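Local coordinates for rhusiopathiae surface protein B (Erysipelothrix rhusiopathiae, PDB 3V10) that probably binds host collagen through this region of a longer, cell-wall-attached surface adhesin, at residues Asp129-Glu134 and Ile151-Thr156. Residues are numbered along the deposited sequence; the frame is centred on the assembly and turned at random.
Sequences DDKIAE and ISQPGT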
ATOM      1  N   ASP A 129      24.583  -4.045   9.207  1.00 23.44           N
ATOM      2  CA  ASP A 129      24.769  -2.688   8.702  1.00 24.28           C
ATOM      3  C   ASP A 129      23.611  -2.204   7.831  1.00 23.94           C
ATOM      4  O   ASP A 129      22.980  -2.992   7.130  1.00 23.94           O
ATOM      5  CB  ASP A 129      26.072  -2.591   7.894  1.00 26.44           C
ATOM      6  CG  ASP A 129      27.288  -3.062   8.675  1.00 28.69           C
ATOM      7  OD1 ASP A 129      27.388  -2.742   9.879  1.00 26.86           O
ATOM      8  OD2 ASP A 129      28.152  -3.740   8.077  1.00 30.13           O
ATOM      9  N   ASP A 130      23.325  -0.906   7.887  1.00 24.04           N
ATOM     10  CA  ASP A 130      22.265  -0.348   7.056  1.00 23.72           C
ATOM     11  C   ASP A 130      22.781  -0.399   5.625  1.00 22.48           C
ATOM     12  O   ASP A 130      23.964  -0.178   5.380  1.00 23.51           O
ATOM     13  CB  ASP A 130      21.954   1.093   7.448  1.00 26.40           C
ATOM     14  CG  ASP A 130      21.270   1.193   8.788  1.00 27.31           C
ATOM     15  OD1 ASP A 130      20.692   0.182   9.246  1.00 30.07           O
ATOM     16  OD2 ASP A 130      21.298   2.292   9.378  1.00 32.62           O
ATOM     17  N   LYS A 131      21.890  -0.675   4.682  1.00 21.68           N
ATOM     18  CA  LYS A 131      22.280  -0.807   3.284  1.00 20.13           C
ATOM     19  C   LYS A 131      21.370  -0.001   2.359  1.00 17.37           C
ATOM     20  O   LYS A 131      20.249   0.344   2.728  1.00 17.40           O
ATOM     21  CB  LYS A 131      22.231  -2.292   2.916  1.00 21.23           C
ATOM     22  CG  LYS A 131      22.895  -2.691   1.615  1.00 22.90           C
ATOM     23  CD  LYS A 131      22.858  -4.212   1.495  1.00 23.48           C
ATOM     24  CE  LYS A 131      23.548  -4.718   0.243  1.00 24.07           C
ATOM     25  NZ  LYS A 131      23.595  -6.208   0.240  1.00 24.67           N
ATOM     26  N   ILE A 132      21.870   0.305   1.165  1.00 15.77           N
ATOM     27  CA  ILE A 132      21.103   1.052   0.173  1.00 14.75           C
ATOM     28  C   ILE A 132      21.060   0.271  -1.133  1.00 13.70           C
ATOM     29  O   ILE A 132      22.092  -0.165  -1.638  1.00 15.52           O
ATOM     30  CB  ILE A 132      21.731   2.428  -0.124  1.00 15.77           C
ATOM     31  CG1 ILE A 132      21.755   3.275   1.147  1.00 16.43           C
ATOM     32  CG2 ILE A 132      20.934   3.146  -1.220  1.00 14.68           C
ATOM     33  CD1 ILE A 132      22.429   4.624   0.961  1.00 19.67           C
ATOM     34  N   ALA A 133      19.859   0.089  -1.671  1.00 12.67           N
ATOM     35  CA  ALA A 133      19.705  -0.622  -2.928  1.00 10.80           C
ATOM     36  C   ALA A 133      19.416   0.387  -4.026  1.00 10.99           C
ATOM     37  O   ALA A 133      18.511   1.210  -3.900  1.00 10.20           O
ATOM     38  CB  ALA A 133      18.567  -1.633  -2.827  1.00 10.70           C
ATOM     39  N   GLU A 134      20.208   0.333  -5.096  1.00 10.58           N
ATOM     40  CA  GLU A 134      20.030   1.231  -6.222  1.00 10.98           C
ATOM     41  C   GLU A 134      19.399   0.463  -7.374  1.00 11.92           C
ATOM     42  O   GLU A 134      20.029  -0.413  -7.957  1.00 12.36           O
ATOM     43  CB  GLU A 134      21.371   1.802  -6.666  1.00 13.70           C
ATOM     44  CG  GLU A 134      22.061   2.646  -5.609  1.00 14.18           C
ATOM     45  CD  GLU A 134      23.315   3.309  -6.142  1.00 16.47           C
ATOM     46  OE1 GLU A 134      24.209   2.576  -6.612  1.00 14.96           O
ATOM     47  OE2 GLU A 134      23.395   4.555  -6.093  1.00 19.22           O
ATOM     48  N   ILE A 151      16.421   2.534  -2.527  1.00 13.63           N
ATOM     49  CA  ILE A 151      15.644   1.884  -1.483  1.00 14.59           C
ATOM     50  C   ILE A 151      16.502   1.559  -0.275  1.00 14.91           C
ATOM     51  O   ILE A 151      17.558   0.942  -0.394  1.00 13.80           O
ATOM     52  CB  ILE A 151      15.012   0.567  -1.996  1.00 14.78           C
ATOM     53  CG1 ILE A 151      14.004   0.866  -3.109  1.00 18.29           C
ATOM     54  CG2 ILE A 151      14.336  -0.175  -0.842  1.00 15.44           C
ATOM     55  CD1 ILE A 151      13.464  -0.375  -3.788  1.00 19.97           C
ATOM     56  N   SER A 152      16.034   1.974   0.892  1.00 15.57           N
ATOM     57  CA  SER A 152      16.759   1.722   2.123  1.00 15.36           C
ATOM     58  C   SER A 152      16.564   0.298   2.617  1.00 15.88           C
ATOM     59  O   SER A 152      15.438  -0.191   2.722  1.00 15.70           O
ATOM     60  CB  SER A 152      16.306   2.688   3.216  1.00 17.82           C
ATOM     61  OG  SER A 152      16.829   2.287   4.471  1.00 18.96           O
ATOM     62  N   GLN A 153      17.678  -0.361   2.911  1.00 14.33           N
ATOM     63  CA  GLN A 153      17.660  -1.714   3.440  1.00 16.99           C
ATOM     64  C   GLN A 153      18.207  -1.578   4.849  1.00 16.48           C
ATOM     65  O   GLN A 153      19.413  -1.669   5.067  1.00 17.96           O
ATOM     66  CB  GLN A 153      18.561  -2.627   2.615  1.00 16.99           C
ATOM     67  CG  GLN A 153      18.034  -2.924   1.231  1.00 16.65           C
ATOM     68  CD  GLN A 153      19.011  -3.739   0.417  1.00 17.67           C
ATOM     69  OE1 GLN A 153      19.997  -3.211  -0.100  1.00 18.27           O
ATOM     70  NE2 GLN A 153      18.755  -5.039   0.311  1.00 16.93           N
ATOM     71  N   PRO A 154      17.320  -1.352   5.828  1.00 18.23           N
ATOM     72  CA  PRO A 154      17.726  -1.194   7.227  1.00 19.01           C
ATOM     73  C   PRO A 154      18.456  -2.393   7.810  1.00 18.44           C
ATOM     74  O   PRO A 154      18.109  -3.542   7.541  1.00 19.66           O
ATOM     75  CB  PRO A 154      16.403  -0.918   7.937  1.00 19.11           C
ATOM     76  CG  PRO A 154      15.431  -1.732   7.133  1.00 19.86           C
ATOM     77  CD  PRO A 154      15.851  -1.401   5.715  1.00 19.36           C
ATOM     78  N   GLY A 155      19.481  -2.115   8.605  1.00 22.07           N
ATOM     79  CA  GLY A 155      20.234  -3.183   9.229  1.00 22.41           C
ATOM     80  C   GLY A 155      19.455  -3.697  10.419  1.00 23.79           C
ATOM     81  O   GLY A 155      18.516  -3.044  10.877  1.00 24.75           O
ATOM     82  N   THR A 156      19.833  -4.871  10.909  1.00 24.08           N
ATOM     83  CA  THR A 156      19.175  -5.477  12.059  1.00 26.46           C
ATOM     84  C   THR A 156      20.138  -5.457  13.246  1.00 26.27           C
ATOM     85  O   THR A 156      21.170  -6.124  13.226  1.00 27.66           O
ATOM     86  CB  THR A 156      18.774  -6.935  11.761  1.00 25.52           C
ATOM     87  OG1 THR A 156      17.878  -6.967  10.639  1.00 28.20           O
ATOM     88  CG2 THR A 156      18.099  -7.558  12.974  1.00 25.76           C
TER
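The carboxylate of D130 reaches across to segment 151-156, where its OD1 takes the backbone N-H of G155 at 2.7 Å, on the anti side of the oxygen and 15° out of the carboxylate plane. D130 CG stands anti to the carbonyl carbon (chi1 -70°) and beside the backbone N, and the side-chain bond to G155 continues the pairing beyond K131 and Q153. These two form an antiparallel hydrogen-bonded pair, K131 N to Q153 O and Q153 N to K131 O both 2.7 Å. A133 and I151 repeat the pattern, A133 N lying 2.8 Å from I151 O in a nearly straight bond. On the face shared by K131, A133, I151 and Q153, the K131 and Q153 side chains run side by side: Q153 OE1 lies 3.4 Å from K131 CG and 3.5 Å from A133 CB. E60 joins their ends, bridging K131 NZ and accepting from Q153 NE2, which also bonds N123. V61 of strand 61-65 packs against the side chains of A133, I151 and Q153. Strand 150-153 is the middle strand of a small mixed sheet, between antiparallel 131-134 and parallel 20-21, consistent with the Ig-like N-terminal part of this collagen-binding fragment.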